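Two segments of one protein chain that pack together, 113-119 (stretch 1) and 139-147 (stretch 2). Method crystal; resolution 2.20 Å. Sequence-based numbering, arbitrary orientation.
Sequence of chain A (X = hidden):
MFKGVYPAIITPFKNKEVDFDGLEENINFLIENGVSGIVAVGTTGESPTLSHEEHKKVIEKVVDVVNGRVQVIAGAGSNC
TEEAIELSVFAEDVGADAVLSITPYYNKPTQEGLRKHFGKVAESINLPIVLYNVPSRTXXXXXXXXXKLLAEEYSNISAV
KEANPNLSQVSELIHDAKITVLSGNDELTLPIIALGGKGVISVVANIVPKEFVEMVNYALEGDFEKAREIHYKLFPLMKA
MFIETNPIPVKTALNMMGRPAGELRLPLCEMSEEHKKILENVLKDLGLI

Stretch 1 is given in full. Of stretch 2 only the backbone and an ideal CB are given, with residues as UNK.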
ATOM      1  N   GLY A 113       5.364 -20.488  -9.704  1.00 20.25           N
ATOM      2  CA  GLY A 113       6.709 -20.668  -9.106  1.00 19.04           C
ATOM      3  C   GLY A 113       6.611 -21.144  -7.668  1.00 18.34           C
ATOM      4  O   GLY A 113       7.289 -22.079  -7.262  1.00 16.67           O
ATOM      5  N   LEU A 114       5.725 -20.520  -6.913  1.00 18.22           N
ATOM      6  CA  LEU A 114       5.391 -21.015  -5.560  1.00 19.28           C
ATOM      7  C   LEU A 114       4.878 -22.435  -5.532  1.00 18.94           C
ATOM      8  O   LEU A 114       5.301 -23.203  -4.688  1.00 19.14           O
ATOM      9  CB  LEU A 114       4.376 -20.093  -4.851  1.00 18.40           C
ATOM     10  CG  LEU A 114       4.829 -18.657  -4.514  1.00 19.62           C
ATOM     11  CD1 LEU A 114       3.651 -17.807  -3.997  1.00 18.45           C
ATOM     12  CD2 LEU A 114       5.968 -18.681  -3.463  1.00 19.30           C
ATOM     13  N   ARG A 115       3.929 -22.772  -6.414  1.00 20.55           N
ATOM     14  CA  ARG A 115       3.387 -24.136  -6.449  1.00 20.96           C
ATOM     15  C   ARG A 115       4.513 -25.136  -6.692  1.00 20.97           C
ATOM     16  O   ARG A 115       4.643 -26.134  -6.008  1.00 21.78           O
ATOM     17  CB  ARG A 115       2.282 -24.253  -7.501  1.00 21.14           C
ATOM     18  CG  ARG A 115       1.380 -25.538  -7.462  1.00 21.11           C
ATOM     19  CD  ARG A 115       0.540 -25.706  -8.792  1.00 24.10           C
ATOM     20  NE  ARG A 115       1.424 -25.886  -9.964  1.00 31.65           N
ATOM     21  CZ  ARG A 115       2.177 -26.973 -10.157  1.00 34.13           C
ATOM     22  NH1 ARG A 115       2.109 -27.993  -9.296  1.00 32.19           N
ATOM     23  NH2 ARG A 115       2.988 -27.056 -11.203  1.00 33.29           N
ATOM     24  N   LYS A 116       5.351 -24.848  -7.668  1.00 22.64           N
ATOM     25  CA  LYS A 116       6.412 -25.761  -8.071  1.00 23.44           C
ATOM     26  C   LYS A 116       7.424 -25.883  -6.945  1.00 22.23           C
ATOM     27  O   LYS A 116       7.814 -26.993  -6.569  1.00 22.61           O
ATOM     28  CB  LYS A 116       7.117 -25.212  -9.294  1.00 23.98           C
ATOM     29  CG  LYS A 116       6.490 -25.520 -10.656  1.00 28.60           C
ATOM     30  CD  LYS A 116       7.429 -24.969 -11.781  1.00 26.71           C
ATOM     31  CE  LYS A 116       7.178 -25.651 -13.093  1.00 34.92           C
ATOM     32  NZ  LYS A 116       6.088 -24.963 -13.864  1.00 39.03           N
ATOM     33  N   HIS A 117       7.855 -24.733  -6.408  1.00 21.20           N
ATOM     34  CA  HIS A 117       8.655 -24.703  -5.178  1.00 19.58           C
ATOM     35  C   HIS A 117       8.101 -25.600  -4.072  1.00 19.18           C
ATOM     36  O   HIS A 117       8.812 -26.505  -3.623  1.00 17.76           O
ATOM     37  CB  HIS A 117       8.860 -23.273  -4.668  1.00 19.44           C
ATOM     38  CG  HIS A 117       9.689 -23.186  -3.418  1.00 18.15           C
ATOM     39  ND1 HIS A 117       9.131 -23.156  -2.155  1.00 17.85           N
ATOM     40  CD2 HIS A 117      11.029 -23.088  -3.242  1.00 12.19           C
ATOM     41  CE1 HIS A 117      10.098 -23.032  -1.255  1.00 15.89           C
ATOM     42  NE2 HIS A 117      11.258 -23.001  -1.889  1.00 15.70           N
ATOM     43  N   PHE A 118       6.844 -25.400  -3.664  1.00 18.22           N
ATOM     44  CA  PHE A 118       6.306 -26.221  -2.524  1.00 19.90           C
ATOM     45  C   PHE A 118       6.064 -27.677  -2.956  1.00 20.60           C
ATOM     46  O   PHE A 118       6.075 -28.571  -2.151  1.00 20.10           O
ATOM     47  CB  PHE A 118       5.009 -25.627  -1.895  1.00 18.34           C
ATOM     48  CG  PHE A 118       5.238 -24.359  -1.110  1.00 20.30           C
ATOM     49  CD1 PHE A 118       6.121 -24.338  -0.011  1.00 22.08           C
ATOM     50  CD2 PHE A 118       4.623 -23.181  -1.469  1.00 20.71           C
ATOM     51  CE1 PHE A 118       6.351 -23.169   0.710  1.00 21.33           C
ATOM     52  CE2 PHE A 118       4.831 -21.993  -0.708  1.00 21.99           C
ATOM     53  CZ  PHE A 118       5.684 -22.002   0.359  1.00 20.31           C
ATOM     54  N   GLY A 119       5.796 -27.876  -4.249  1.00 22.83           N
ATOM     55  CA  GLY A 119       5.670 -29.214  -4.843  1.00 22.50           C
ATOM     56  C   GLY A 119       6.952 -30.008  -4.648  1.00 22.75           C
ATOM     57  O   GLY A 119       6.897 -31.152  -4.229  1.00 21.80           O
ATOM     58  N   UNK A 139       7.348 -10.009   0.328  1.00 21.12           N
ATOM     59  CA  UNK A 139       6.963  -9.303  -0.921  1.00 21.88           C
ATOM     60  C   UNK A 139       6.040 -10.177  -1.817  1.00 22.74           C
ATOM     61  O   UNK A 139       5.706  -9.792  -2.939  1.00 23.23           O
ATOM     62  CB  UNK A 139       8.218  -8.910  -1.703  1.00 21.88           C
ATOM     63  N   UNK A 140       5.643 -11.357  -1.323  1.00 22.09           N
ATOM     64  CA  UNK A 140       4.750 -12.196  -2.086  1.00 21.07           C
ATOM     65  C   UNK A 140       3.563 -12.692  -1.218  1.00 21.28           C
ATOM     66  O   UNK A 140       3.667 -12.855   0.007  1.00 22.07           O
ATOM     67  CB  UNK A 140       5.527 -13.380  -2.665  1.00 21.07           C
ATOM     68  N   UNK A 141       2.422 -12.882  -1.843  1.00 20.83           N
ATOM     69  CA  UNK A 141       1.274 -13.433  -1.173  1.00 20.72           C
ATOM     70  C   UNK A 141       0.911 -14.775  -1.800  1.00 20.59           C
ATOM     71  O   UNK A 141       0.625 -14.839  -2.987  1.00 21.84           O
ATOM     72  CB  UNK A 141       0.094 -12.461  -1.235  1.00 20.72           C
ATOM     73  N   UNK A 142       0.957 -15.836  -1.021  1.00 19.77           N
ATOM     74  CA  UNK A 142       0.501 -17.139  -1.488  1.00 20.15           C
ATOM     75  C   UNK A 142      -1.035 -17.167  -1.508  1.00 21.07           C
ATOM     76  O   UNK A 142      -1.677 -17.096  -0.465  1.00 22.66           O
ATOM     77  CB  UNK A 142       1.054 -18.256  -0.600  1.00 20.15           C
ATOM     78  N   UNK A 143      -1.610 -17.287  -2.689  1.00 20.85           N
ATOM     79  CA  UNK A 143      -3.044 -17.158  -2.867  1.00 21.16           C
ATOM     80  C   UNK A 143      -3.736 -18.437  -2.487  1.00 20.80           C
ATOM     81  O   UNK A 143      -3.171 -19.515  -2.705  1.00 19.77           O
ATOM     82  CB  UNK A 143      -3.384 -16.778  -4.310  1.00 21.16           C
ATOM     83  N   UNK A 144      -4.981 -18.318  -1.943  1.00 20.23           N
ATOM     84  CA  UNK A 144      -5.749 -19.529  -1.598  1.00 20.33           C
ATOM     85  C   UNK A 144      -5.932 -20.482  -2.810  1.00 21.58           C
ATOM     86  O   UNK A 144      -5.916 -21.705  -2.624  1.00 20.82           O
ATOM     87  CB  UNK A 144      -7.119 -19.126  -1.050  1.00 20.33           C
ATOM     88  N   UNK A 145      -6.000 -19.968  -4.047  1.00 22.19           N
ATOM     89  CA  UNK A 145      -6.123 -20.885  -5.196  1.00 23.89           C
ATOM     90  C   UNK A 145      -4.900 -21.773  -5.326  1.00 22.72           C
ATOM     91  O   UNK A 145      -5.027 -22.931  -5.703  1.00 22.34           O
ATOM     92  CB  UNK A 145      -6.329 -20.099  -6.493  1.00 23.89           C
ATOM     93  N   UNK A 146      -3.730 -21.203  -5.018  1.00 21.08           N
ATOM     94  CA  UNK A 146      -2.473 -21.883  -5.086  1.00 19.81           C
ATOM     95  C   UNK A 146      -2.349 -22.885  -3.964  1.00 19.68           C
ATOM     96  O   UNK A 146      -1.964 -24.010  -4.215  1.00 18.72           O
ATOM     97  CB  UNK A 146      -1.318 -20.880  -5.046  1.00 19.81           C
ATOM     98  N   UNK A 147      -2.696 -22.502  -2.735  1.00 20.13           N
ATOM     99  CA  UNK A 147      -2.798 -23.478  -1.647  1.00 19.27           C
ATOM    100  C   UNK A 147      -3.711 -24.677  -1.963  1.00 21.23           C
ATOM    101  O   UNK A 147      -3.386 -25.821  -1.598  1.00 21.33           O
ATOM    102  CB  UNK A 147      -3.311 -22.775  -0.389  1.00 19.27           C
TER

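Stretch 1 is a helical segment that presents Leu 114, Arg 115 and Phe 118 to stretch 2. What it offers is almost wholly apolar: the CD1 methyl of Leu 114, the aliphatic base of Arg 115 and the ring of Phe 118. No hydrogen bond joins the two stretches, so shape and apolarity are the main guides to stretch 2.

Position 139 has positive phi (77°) and an ideal CB with nothing of stretch 1 within 5.5 Å. Such a backbone is easiest for glycine, with asparagine next, and stretch 1 sets no further condition. The residue is Ala 139, the first to leave helical angles after a helix.

At 140 the backbone is extended (-131/148) and CA-to-CB points toward stretch 1, with the ideal CB 5.0 Å from Leu 114 CD1. That gap leaves room for a modest apolar group; valine, isoleucine, leucine or perhaps threonine would suit, and the extended angles favour a beta-branched choice. The residue is Val 140, with chi1 in p, and its CG2 lies 4.2 Å from Leu 114 CD1.

Position 141 turns its CA-to-CB bond away, in keeping with the extended backbone, along which successive side chains tend to alternate. Stretch 1 places little restraint on it, and polar residues are as acceptable as others. It is Asn 141, whose OD1 is hydrogen-bonded elsewhere in the structure.

Position 142 points toward stretch 1 again. Its ideal CB is 4.3 Å from Leu 114 CD1 and 5.3 Å from Phe 118 CE2, so a side chain here can meet both residues. With no polar partner nearby among their side chains, leucine, isoleucine, methionine or valine would fit. The deposited Leu 142 adopts chi1 t and chi2 p. Leu 142 CD1 lies 4.0 Å from Leu 114 CD1, and both CD1 and CD2 of Leu 142 lie 4.3 Å from Phe 118 CE2, with CD2 oblique to the ring.

At 143 the CB points sideways, and the backbone (-80/147) precedes a helix, with its O accepting a hydrogen bond from the N of 147. Serine, threonine, aspartate or asparagine are the usual choices at an N-cap. The residue is Glu 143, whose side chain makes no contact with stretch 1.

Position 144 opens the helix with phi of -56°, which suits proline in a first turn, and it is out of reach of stretch 1; it is Pro 144. Position 145 is equally remote, so a long polar chain costs nothing there. It is Lys 145, extended after chi1 in p.

Position 146 points toward stretch 1, its CA paired with that of Arg 115. No atom of stretch 1 lies within 5.5 Å of the ideal CB, so alanine would leave a gap, and valine, isoleucine or threonine could narrow it. Thr 146, chi1 m, sets CG2 4.0 Å from Arg 115 CB, and its OG1 bonds just outside the stretches.

Position 147 points away, leaving the choice to other surroundings; it is Val 147.

Stretch 2 (139-147) AVNLEPKTV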
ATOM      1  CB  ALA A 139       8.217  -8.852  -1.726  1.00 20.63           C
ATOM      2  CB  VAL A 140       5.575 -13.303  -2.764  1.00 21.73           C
ATOM      3  CG1 VAL A 140       5.969 -14.433  -1.763  1.00 19.90           C
ATOM      4  CG2 VAL A 140       4.873 -13.807  -3.993  1.00 22.65           C
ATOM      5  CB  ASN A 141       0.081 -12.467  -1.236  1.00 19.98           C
ATOM      6  CG  ASN A 141      -1.162 -13.010  -0.456  1.00 21.16           C
ATOM      7  OD1 ASN A 141      -1.029 -13.455   0.694  1.00 22.66           O
ATOM      8  ND2 ASN A 141      -2.356 -13.026  -1.113  1.00 18.19           N
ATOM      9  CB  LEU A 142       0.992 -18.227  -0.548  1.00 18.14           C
ATOM     10  CG  LEU A 142       0.559 -19.694  -0.795  1.00 18.93           C
ATOM     11  CD1 LEU A 142       1.147 -20.274  -2.148  1.00 15.52           C
ATOM     12  CD2 LEU A 142       0.987 -20.506   0.353  1.00 12.79           C
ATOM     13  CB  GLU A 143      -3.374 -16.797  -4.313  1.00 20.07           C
ATOM     14  CG  GLU A 143      -2.860 -15.416  -4.586  1.00 27.80           C
ATOM     15  CD  GLU A 143      -2.991 -14.966  -6.042  1.00 35.53           C
ATOM     16  OE1 GLU A 143      -3.675 -15.633  -6.852  1.00 40.54           O
ATOM     17  OE2 GLU A 143      -2.427 -13.914  -6.369  1.00 41.40           O
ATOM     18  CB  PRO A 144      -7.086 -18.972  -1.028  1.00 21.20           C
ATOM     19  CG  PRO A 144      -6.718 -17.525  -0.551  1.00 19.42           C
ATOM     20  CD  PRO A 144      -5.703 -17.066  -1.618  1.00 19.21           C
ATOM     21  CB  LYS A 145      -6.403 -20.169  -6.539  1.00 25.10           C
ATOM     22  CG  LYS A 145      -5.239 -19.289  -7.105  1.00 26.91           C
ATOM     23  CD  LYS A 145      -5.643 -18.720  -8.521  1.00 28.39           C
ATOM     24  CE  LYS A 145      -4.555 -17.777  -9.127  1.00 30.92           C
ATOM     25  NZ  LYS A 145      -4.956 -17.070 -10.429  1.00 32.16           N
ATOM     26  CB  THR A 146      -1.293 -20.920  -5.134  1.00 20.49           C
ATOM     27  OG1 THR A 146      -1.533 -19.961  -6.169  1.00 23.25           O
ATOM     28  CG2 THR A 146       0.020 -21.655  -5.428  1.00 18.79           C
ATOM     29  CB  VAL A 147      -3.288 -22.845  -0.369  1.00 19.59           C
ATOM     30  CG1 VAL A 147      -3.472 -23.909   0.725  1.00 17.12           C
ATOM     31  CG2 VAL A 147      -2.344 -21.687   0.061  1.00 17.31           C
TER
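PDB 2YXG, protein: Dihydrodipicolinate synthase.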